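Local coordinates for alpha-glucosidase (Bacteroides thetaiotaomicron, PDB 5XFM), which probably hydrolyses beta-L-arabinopyranosides and alpha-galactosides as a bifunctional, calcium-binding glycoside hydrolase of family 97, at residues L358-D370 against G374-E388. The protein carries 1 engineered substitution. Numbering follows the deposited sequence.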
ATOM      1  N   LEU A 358       7.333  17.843  14.944  1.00 27.89           N
ATOM      2  CA  LEU A 358       7.799  16.480  15.191  1.00 24.32           C
ATOM      3  C   LEU A 358       6.764  15.369  15.004  1.00 26.11           C
ATOM      4  O   LEU A 358       5.564  15.557  15.213  1.00 26.32           O
ATOM      5  CB  LEU A 358       8.365  16.369  16.609  1.00 23.49           C
ATOM      6  CG  LEU A 358       9.472  17.337  17.003  1.00 22.60           C
ATOM      7  CD1 LEU A 358       9.922  17.022  18.407  1.00 22.75           C
ATOM      8  CD2 LEU A 358      10.634  17.223  16.031  1.00 20.25           C
ATOM      9  N   PHE A 359       7.264  14.212  14.586  1.00 24.26           N
ATOM     10  CA  PHE A 359       6.538  12.951  14.681  1.00 23.98           C
ATOM     11  C   PHE A 359       7.235  12.124  15.742  1.00 20.94           C
ATOM     12  O   PHE A 359       8.468  12.075  15.774  1.00 19.62           O
ATOM     13  CB  PHE A 359       6.532  12.200  13.352  1.00 16.99           C
ATOM     14  CG  PHE A 359       5.443  12.611  12.414  1.00 24.00           C
ATOM     15  CD1 PHE A 359       5.391  13.900  11.916  1.00 22.44           C
ATOM     16  CD2 PHE A 359       4.504  11.686  11.973  1.00 26.35           C
ATOM     17  CE1 PHE A 359       4.408  14.273  11.028  1.00 22.17           C
ATOM     18  CE2 PHE A 359       3.515  12.054  11.078  1.00 21.40           C
ATOM     19  CZ  PHE A 359       3.466  13.347  10.607  1.00 24.10           C
ATOM     20  N   LEU A 360       6.468  11.489  16.618  1.00 18.74           N
ATOM     21  CA  LEU A 360       7.065  10.628  17.632  1.00 19.43           C
ATOM     22  C   LEU A 360       6.684   9.159  17.446  1.00 23.64           C
ATOM     23  O   LEU A 360       5.537   8.836  17.095  1.00 16.77           O
ATOM     24  CB  LEU A 360       6.676  11.098  19.035  1.00 18.49           C
ATOM     25  CG  LEU A 360       7.164  12.497  19.412  1.00 22.23           C
ATOM     26  CD1 LEU A 360       6.834  12.811  20.864  1.00 17.52           C
ATOM     27  CD2 LEU A 360       8.661  12.616  19.160  1.00 21.87           C
ATOM     28  N   TRP A 361       7.676   8.290  17.663  1.00 20.61           N
ATOM     29  CA  TRP A 361       7.540   6.835  17.574  1.00 20.25           C
ATOM     30  C   TRP A 361       6.872   6.243  18.809  1.00 22.95           C
ATOM     31  O   TRP A 361       7.224   6.577  19.945  1.00 16.41           O
ATOM     32  CB  TRP A 361       8.920   6.184  17.385  1.00 18.42           C
ATOM     33  CG  TRP A 361       8.896   4.707  17.049  1.00 18.99           C
ATOM     34  CD1 TRP A 361       8.978   4.151  15.799  1.00 21.79           C
ATOM     35  CD2 TRP A 361       8.825   3.603  17.968  1.00 17.42           C
ATOM     36  NE1 TRP A 361       8.946   2.776  15.884  1.00 15.10           N
ATOM     37  CE2 TRP A 361       8.853   2.416  17.202  1.00 18.84           C
ATOM     38  CE3 TRP A 361       8.733   3.503  19.359  1.00 15.06           C
ATOM     39  CZ2 TRP A 361       8.794   1.151  17.784  1.00 18.90           C
ATOM     40  CZ3 TRP A 361       8.668   2.248  19.931  1.00 17.81           C
ATOM     41  CH2 TRP A 361       8.698   1.089  19.146  1.00 20.88           C
ATOM     42  N   TYR A 362       5.890   5.380  18.580  1.00 20.59           N
ATOM     43  CA  TYR A 362       5.288   4.586  19.648  1.00 19.37           C
ATOM     44  C   TYR A 362       5.180   3.132  19.232  1.00 18.85           C
ATOM     45  O   TYR A 362       4.979   2.840  18.055  1.00 18.24           O
ATOM     46  CB  TYR A 362       3.898   5.125  20.014  1.00 22.28           C
ATOM     47  CG  TYR A 362       3.910   6.367  20.875  1.00 22.23           C
ATOM     48  CD1 TYR A 362       4.137   7.620  20.319  1.00 19.66           C
ATOM     49  CD2 TYR A 362       3.686   6.287  22.247  1.00 20.81           C
ATOM     50  CE1 TYR A 362       4.151   8.759  21.108  1.00 20.82           C
ATOM     51  CE2 TYR A 362       3.699   7.420  23.043  1.00 19.04           C
ATOM     52  CZ  TYR A 362       3.934   8.651  22.467  1.00 19.33           C
ATOM     53  OH  TYR A 362       3.947   9.778  23.251  1.00 24.07           O
ATOM     54  N   SER A 363       5.292   2.213  20.187  1.00 22.18           N
ATOM     55  CA  SER A 363       4.897   0.838  19.915  1.00 17.12           C
ATOM     56  C   SER A 363       3.402   0.713  20.165  1.00 21.06           C
ATOM     57  O   SER A 363       2.883   1.235  21.157  1.00 22.50           O
ATOM     58  CB  SER A 363       5.666  -0.169  20.774  1.00 21.04           C
ATOM     59  OG  SER A 363       5.367  -1.505  20.372  1.00 15.54           O
ATOM     60  N   SER A 364       2.706   0.040  19.258  1.00 14.28           N
ATOM     61  CA  SER A 364       1.310  -0.299  19.493  1.00 16.01           C
ATOM     62  C   SER A 364       1.249  -1.325  20.602  1.00 14.20           C
ATOM     63  O   SER A 364       0.222  -1.502  21.254  1.00 11.87           O
ATOM     64  CB  SER A 364       0.664  -0.867  18.235  1.00 13.84           C
ATOM     65  OG  SER A 364       1.090  -2.200  18.034  1.00 14.67           O
ATOM     66  N   SER A 365       2.378  -1.992  20.807  1.00 15.93           N
ATOM     67  CA  SER A 365       2.427  -3.232  21.568  1.00 16.13           C
ATOM     68  C   SER A 365       2.292  -3.057  23.070  1.00 23.34           C
ATOM     69  O   SER A 365       2.983  -2.255  23.709  1.00 16.38           O
ATOM     70  CB  SER A 365       3.709  -4.001  21.242  1.00 15.21           C
ATOM     71  OG  SER A 365       4.856  -3.325  21.718  1.00 24.41           O
ATOM     72  N   GLY A 366       1.339  -3.812  23.596  1.00 26.11           N
ATOM     73  CA  GLY A 366       1.177  -4.028  25.007  1.00 16.25           C
ATOM     74  C   GLY A 366       1.351  -5.494  25.345  1.00 20.83           C
ATOM     75  O   GLY A 366       2.211  -5.836  26.151  1.00 23.33           O
ATOM     76  N   TYR A 367       0.543  -6.371  24.747  1.00 15.97           N
ATOM     77  CA  TYR A 367       0.435  -7.722  25.296  1.00 16.29           C
ATOM     78  C   TYR A 367       0.624  -8.919  24.351  1.00 16.32           C
ATOM     79  O   TYR A 367       0.309 -10.044  24.736  1.00 17.29           O
ATOM     80  CB  TYR A 367      -0.926  -7.864  25.990  1.00 18.78           C
ATOM     81  CG  TYR A 367      -2.123  -7.679  25.079  1.00 28.48           C
ATOM     82  CD1 TYR A 367      -2.570  -8.718  24.268  1.00 23.76           C
ATOM     83  CD2 TYR A 367      -2.816  -6.475  25.040  1.00 25.92           C
ATOM     84  CE1 TYR A 367      -3.657  -8.556  23.432  1.00 24.33           C
ATOM     85  CE2 TYR A 367      -3.910  -6.308  24.208  1.00 25.60           C
ATOM     86  CZ  TYR A 367      -4.323  -7.355  23.406  1.00 24.74           C
ATOM     87  OH  TYR A 367      -5.409  -7.210  22.570  1.00 32.08           O
ATOM     88  N   TRP A 368       1.180  -8.729  23.158  1.00 15.13           N
ATOM     89  CA  TRP A 368       1.229  -9.861  22.232  1.00 18.37           C
ATOM     90  C   TRP A 368       2.629 -10.237  21.729  1.00 21.21           C
ATOM     91  O   TRP A 368       2.785 -11.244  21.031  1.00 23.92           O
ATOM     92  CB  TRP A 368       0.321  -9.590  21.024  1.00 14.89           C
ATOM     93  CG  TRP A 368       0.607  -8.285  20.343  1.00 15.37           C
ATOM     94  CD1 TRP A 368       1.523  -8.066  19.352  1.00 15.08           C
ATOM     95  CD2 TRP A 368      -0.019  -7.025  20.596  1.00 14.24           C
ATOM     96  NE1 TRP A 368       1.508  -6.752  18.975  1.00 14.01           N
ATOM     97  CE2 TRP A 368       0.569  -6.087  19.721  1.00 18.36           C
ATOM     98  CE3 TRP A 368      -1.023  -6.596  21.474  1.00 13.25           C
ATOM     99  CZ2 TRP A 368       0.185  -4.748  19.696  1.00 12.63           C
ATOM    100  CZ3 TRP A 368      -1.394  -5.271  21.455  1.00 15.09           C
ATOM    101  CH2 TRP A 368      -0.795  -4.360  20.569  1.00 17.92           C
ATOM    102  N   ASN A 369       3.639  -9.447  22.082  1.00 17.36           N
ATOM    103  CA  ASN A 369       5.001  -9.727  21.641  1.00 18.55           C
ATOM    104  C   ASN A 369       6.059  -9.413  22.700  1.00 19.39           C
ATOM    105  O   ASN A 369       5.728  -9.090  23.842  1.00 19.53           O
ATOM    106  CB  ASN A 369       5.306  -8.953  20.349  1.00 22.52           C
ATOM    107  CG  ASN A 369       5.208  -7.437  20.524  1.00 20.27           C
ATOM    108  OD1 ASN A 369       5.614  -6.876  21.549  1.00 22.51           O
ATOM    109  ND2 ASN A 369       4.692  -6.769  19.507  1.00 15.98           N
ATOM    110  N   ASP A 370       7.326  -9.445  22.290  1.00 19.04           N
ATOM    111  CA  ASP A 370       8.454  -9.224  23.204  1.00 20.67           C
ATOM    112  C   ASP A 370       9.211  -7.925  22.946  1.00 21.49           C
ATOM    113  O   ASP A 370      10.401  -7.834  23.226  1.00 25.91           O
ATOM    114  CB  ASP A 370       9.446 -10.386  23.135  1.00 18.62           C
ATOM    115  CG  ASP A 370       8.879 -11.678  23.682  1.00 23.29           C
ATOM    116  OD1 ASP A 370       8.099 -11.633  24.660  1.00 21.59           O
ATOM    117  OD2 ASP A 370       9.228 -12.743  23.137  1.00 21.86           O
ATOM    118  N   GLY A 374      10.811   1.545  23.381  1.00 23.85           N
ATOM    119  CA  GLY A 374       9.725   2.345  23.902  1.00 18.01           C
ATOM    120  C   GLY A 374       9.507   3.626  23.138  1.00 19.43           C
ATOM    121  O   GLY A 374      10.280   3.956  22.245  1.00 21.36           O
ATOM    122  N   PRO A 375       8.445   4.359  23.498  1.00 20.74           N
ATOM    123  CA  PRO A 375       7.573   3.945  24.606  1.00 21.84           C
ATOM    124  C   PRO A 375       6.614   2.798  24.250  1.00 22.00           C
ATOM    125  O   PRO A 375       6.008   2.809  23.177  1.00 20.49           O
ATOM    126  CB  PRO A 375       6.790   5.222  24.923  1.00 21.44           C
ATOM    127  CG  PRO A 375       6.816   6.012  23.665  1.00 22.86           C
ATOM    128  CD  PRO A 375       8.078   5.669  22.940  1.00 21.74           C
ATOM    129  N   VAL A 376       6.500   1.828  25.158  1.00 22.47           N
ATOM    130  CA  VAL A 376       5.544   0.729  25.032  1.00 17.90           C
ATOM    131  C   VAL A 376       4.363   0.987  25.967  1.00 24.59           C
ATOM    132  O   VAL A 376       4.487   1.763  26.917  1.00 16.39           O
ATOM    133  CB  VAL A 376       6.173  -0.655  25.369  1.00 24.42           C
ATOM    134  CG1 VAL A 376       7.122  -1.120  24.261  1.00 19.27           C
ATOM    135  CG2 VAL A 376       6.877  -0.622  26.726  1.00 24.35           C
ATOM    136  N   ASN A 377       3.220   0.362  25.671  1.00 20.92           N
ATOM    137  CA  ASN A 377       2.037   0.411  26.539  1.00 20.66           C
ATOM    138  C   ASN A 377       1.394   1.782  26.641  1.00 22.63           C
ATOM    139  O   ASN A 377       0.703   2.081  27.618  1.00 18.22           O
ATOM    140  CB  ASN A 377       2.396  -0.084  27.944  1.00 23.76           C
ATOM    141  CG  ASN A 377       2.947  -1.481  27.934  1.00 24.40           C
ATOM    142  OD1 ASN A 377       2.523  -2.308  27.131  1.00 18.24           O
ATOM    143  ND2 ASN A 377       3.946  -1.739  28.772  1.00 25.33           N
ATOM    144  N   ARG A 378       1.599   2.607  25.622  1.00 18.84           N
ATOM    145  CA  ARG A 378       0.956   3.904  25.584  1.00 14.66           C
ATOM    146  C   ARG A 378      -0.148   3.997  24.515  1.00 18.02           C
ATOM    147  O   ARG A 378      -0.795   5.032  24.399  1.00 20.28           O
ATOM    148  CB  ARG A 378       2.007   4.999  25.352  1.00 16.53           C
ATOM    149  CG  ARG A 378       3.019   5.167  26.492  1.00 21.52           C
ATOM    150  CD  ARG A 378       2.337   5.426  27.832  1.00 20.53           C
ATOM    151  NE  ARG A 378       3.273   5.431  28.956  1.00 32.61           N
ATOM    152  CZ  ARG A 378       3.842   6.519  29.477  1.00 31.73           C
ATOM    153  NH1 ARG A 378       3.583   7.726  28.986  1.00 25.23           N
ATOM    154  NH2 ARG A 378       4.674   6.400  30.502  1.00 31.56           N
ATOM    155  N   MET A 379      -0.397   2.925  23.764  1.00 13.88           N
ATOM    156  CA  MET A 379      -1.339   3.009  22.632  1.00 17.01           C
ATOM    157  C   MET A 379      -2.405   1.899  22.618  1.00 15.71           C
ATOM    158  O   MET A 379      -3.359   1.965  21.853  1.00 15.37           O
ATOM    159  CB  MET A 379      -0.583   2.985  21.293  1.00 18.85           C
ATOM    160  CG  MET A 379       0.244   4.235  20.980  1.00 14.26           C
ATOM    161  SD  MET A 379      -0.726   5.685  20.553  1.00 20.59           S
ATOM    162  CE  MET A 379       0.072   6.938  21.558  1.00 19.12           C
ATOM    163  N   ASP A 380      -2.252   0.880  23.459  1.00 21.33           N
ATOM    164  CA  ASP A 380      -3.179  -0.251  23.427  1.00 21.11           C
ATOM    165  C   ASP A 380      -4.356  -0.066  24.382  1.00 22.20           C
ATOM    166  O   ASP A 380      -5.425  -0.630  24.177  1.00 23.18           O
ATOM    167  CB  ASP A 380      -2.443  -1.547  23.771  1.00 20.04           C
ATOM    168  CG  ASP A 380      -1.800  -1.507  25.150  1.00 28.13           C
ATOM    169  OD1 ASP A 380      -1.077  -0.529  25.452  1.00 25.34           O
ATOM    170  OD2 ASP A 380      -2.017  -2.456  25.932  1.00 27.33           O
ATOM    171  N   ASN A 381      -4.159   0.748  25.410  1.00 20.83           N
ATOM    172  CA  ASN A 381      -5.199   1.021  26.394  1.00 17.19           C
ATOM    173  C   ASN A 381      -5.751   2.413  26.167  1.00 20.30           C
ATOM    174  O   ASN A 381      -5.004   3.389  26.221  1.00 19.61           O
ATOM    175  CB  ASN A 381      -4.642   0.872  27.811  1.00 22.34           C
ATOM    176  CG  ASN A 381      -5.641   1.256  28.890  1.00 17.69           C
ATOM    177  OD1 ASN A 381      -5.794   2.430  29.207  1.00 16.02           O
ATOM    178  ND2 ASN A 381      -6.290   0.262  29.488  1.00 16.24           N
ATOM    179  N   ALA A 382      -7.052   2.491  25.887  1.00 13.05           N
ATOM    180  CA  ALA A 382      -7.707   3.732  25.493  1.00 17.39           C
ATOM    181  C   ALA A 382      -7.485   4.860  26.493  1.00 15.57           C
ATOM    182  O   ALA A 382      -7.194   5.986  26.104  1.00 17.26           O
ATOM    183  CB  ALA A 382      -9.220   3.494  25.295  1.00 20.18           C
ATOM    184  N   ILE A 383      -7.615   4.556  27.779  1.00 14.67           N
ATOM    185  CA  ILE A 383      -7.389   5.563  28.813  1.00 20.24           C
ATOM    186  C   ILE A 383      -5.982   6.155  28.734  1.00 16.92           C
ATOM    187  O   ILE A 383      -5.803   7.379  28.638  1.00 17.57           O
ATOM    188  CB  ILE A 383      -7.608   4.974  30.215  1.00 22.95           C
ATOM    189  CG1 ILE A 383      -9.084   4.625  30.415  1.00 17.13           C
ATOM    190  CG2 ILE A 383      -7.130   5.950  31.289  1.00 19.29           C
ATOM    191  CD1 ILE A 383      -9.349   3.695  31.594  1.00 15.07           C
ATOM    192  N   ILE A 384      -4.988   5.271  28.764  1.00 18.61           N
ATOM    193  CA  ILE A 384      -3.587   5.672  28.719  1.00 13.94           C
ATOM    194  C   ILE A 384      -3.258   6.352  27.397  1.00 18.12           C
ATOM    195  O   ILE A 384      -2.511   7.334  27.363  1.00 19.84           O
ATOM    196  CB  ILE A 384      -2.667   4.455  28.932  1.00 21.12           C
ATOM    197  CG1 ILE A 384      -2.860   3.901  30.343  1.00 18.65           C
ATOM    198  CG2 ILE A 384      -1.206   4.813  28.702  1.00 16.09           C
ATOM    199  CD1 ILE A 384      -2.152   2.596  30.575  1.00 22.27           C
ATOM    200  N   ARG A 385      -3.855   5.853  26.318  1.00 16.42           N
ATOM    201  CA  ARG A 385      -3.626   6.391  24.982  1.00 16.50           C
ATOM    202  C   ARG A 385      -4.131   7.822  24.861  1.00 23.94           C
ATOM    203  O   ARG A 385      -3.440   8.694  24.333  1.00 23.24           O
ATOM    204  CB  ARG A 385      -4.295   5.505  23.918  1.00 15.71           C
ATOM    205  CG  ARG A 385      -4.096   6.000  22.489  1.00 15.89           C
ATOM    206  CD  ARG A 385      -4.715   5.050  21.469  1.00 18.51           C
ATOM    207  NE  ARG A 385      -6.140   4.837  21.705  1.00 18.74           N
ATOM    208  CZ  ARG A 385      -6.692   3.637  21.861  1.00 17.95           C
ATOM    209  NH1 ARG A 385      -5.935   2.550  21.803  1.00 15.66           N
ATOM    210  NH2 ARG A 385      -7.993   3.525  22.077  1.00 19.02           N
ATOM    211  N   LYS A 386      -5.344   8.062  25.342  1.00 18.69           N
ATOM    212  CA  LYS A 386      -5.892   9.407  25.293  1.00 21.69           C
ATOM    213  C   LYS A 386      -5.122  10.354  26.223  1.00 19.24           C
ATOM    214  O   LYS A 386      -4.890  11.511  25.876  1.00 15.78           O
ATOM    215  CB  LYS A 386      -7.386   9.387  25.628  1.00 18.10           C
ATOM    216  CG  LYS A 386      -8.229   8.789  24.516  1.00 19.07           C
ATOM    217  CD  LYS A 386      -9.705   8.724  24.868  1.00 23.06           C
ATOM    218  CE  LYS A 386      -9.975   7.745  25.986  1.00 20.17           C
ATOM    219  NZ  LYS A 386     -11.394   7.787  26.433  1.00 16.98           N
ATOM    220  N   ARG A 387      -4.686   9.854  27.376  1.00 21.22           N
ATOM    221  CA  ARG A 387      -3.808  10.647  28.247  1.00 22.59           C
ATOM    222  C   ARG A 387      -2.542  11.092  27.488  1.00 22.18           C
ATOM    223  O   ARG A 387      -2.162  12.283  27.463  1.00 21.53           O
ATOM    224  CB  ARG A 387      -3.441   9.832  29.488  1.00 16.04           C
ATOM    225  CG  ARG A 387      -2.518  10.533  30.476  1.00 18.37           C
ATOM    226  CD  ARG A 387      -2.356   9.692  31.737  1.00 15.47           C
ATOM    227  NE  ARG A 387      -3.643   9.514  32.404  1.00 23.61           N
ATOM    228  CZ  ARG A 387      -4.160   8.336  32.740  1.00 24.57           C
ATOM    229  NH1 ARG A 387      -3.495   7.221  32.478  1.00 22.24           N
ATOM    230  NH2 ARG A 387      -5.349   8.270  33.331  1.00 22.09           N
ATOM    231  N   GLU A 388      -1.927  10.116  26.830  1.00 24.77           N
ATOM    232  CA  GLU A 388      -0.734  10.344  26.036  1.00 22.37           C
ATOM    233  C   GLU A 388      -0.972  11.388  24.964  1.00 19.06           C
ATOM    234  O   GLU A 388      -0.211  12.344  24.850  1.00 15.26           O
ATOM    235  CB  GLU A 388      -0.268   9.036  25.398  1.00 23.70           C
ATOM    236  CG  GLU A 388       1.114   9.101  24.778  1.00 21.23           C
ATOM    237  CD  GLU A 388       2.222   9.143  25.811  1.00 24.98           C
ATOM    238  OE1 GLU A 388       1.980   8.746  26.972  1.00 27.15           O
ATOM    239  OE2 GLU A 388       3.340   9.567  25.455  1.00 22.83           O
TER
HETATM  240  O   HOH W   1       0.836   0.126  23.474  1.00 16.13           O
HETATM  241  O   HOH W   2       3.133   3.017  23.138  1.00 20.07           O
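In the beta-alpha-beta unit of strand 357-363, helix 382-395 and strand 399-403, the loop after the first strand folds back over the strand's end before the helix begins, and Y362 is gripped between P375 and M379. P375 CG lies 3.8 Å from the centroid of the Y362 ring over one face, and M379 CE lies 3.9 Å from it over the other, both as CH-pi contacts. The methionine is bent at both chi2 and chi3 (-72° and 134°), which brings CE over the ring, while SD sits obliquely in a Met-aromatic contact. At the ring's edge, R378 CB comes within 3.7 Å of Y362 CE2; farther out, R378 NH1 makes a 2.8 Å salt bridge to E388 OE1 on the syn side of the carboxylate. E388 OE2 is hydrogen-bonded to H341 NE2.

Two backbone hydrogen bonds tie the segments, S363 N to P375 O (3.1 Å) and N377 N to S365 O (3.3 Å); the peptide bond before P375 is cis. Water 2 donates to S363 O and P375 O and accepts from R378 N, linking strand end to loop. Nearer the helix, R385 NH1 hydrogen-bonds M379 O while NE forms a salt bridge with D422, and N381, at the N-cap, accepts a hydrogen bond from I384 N through OD1 (3.0 Å). This folded strand-to-helix connection belongs to a beta-alpha-beta crossover between neighbouring parallel strands, as in the TIM-barrel catalytic domain expected of family 97.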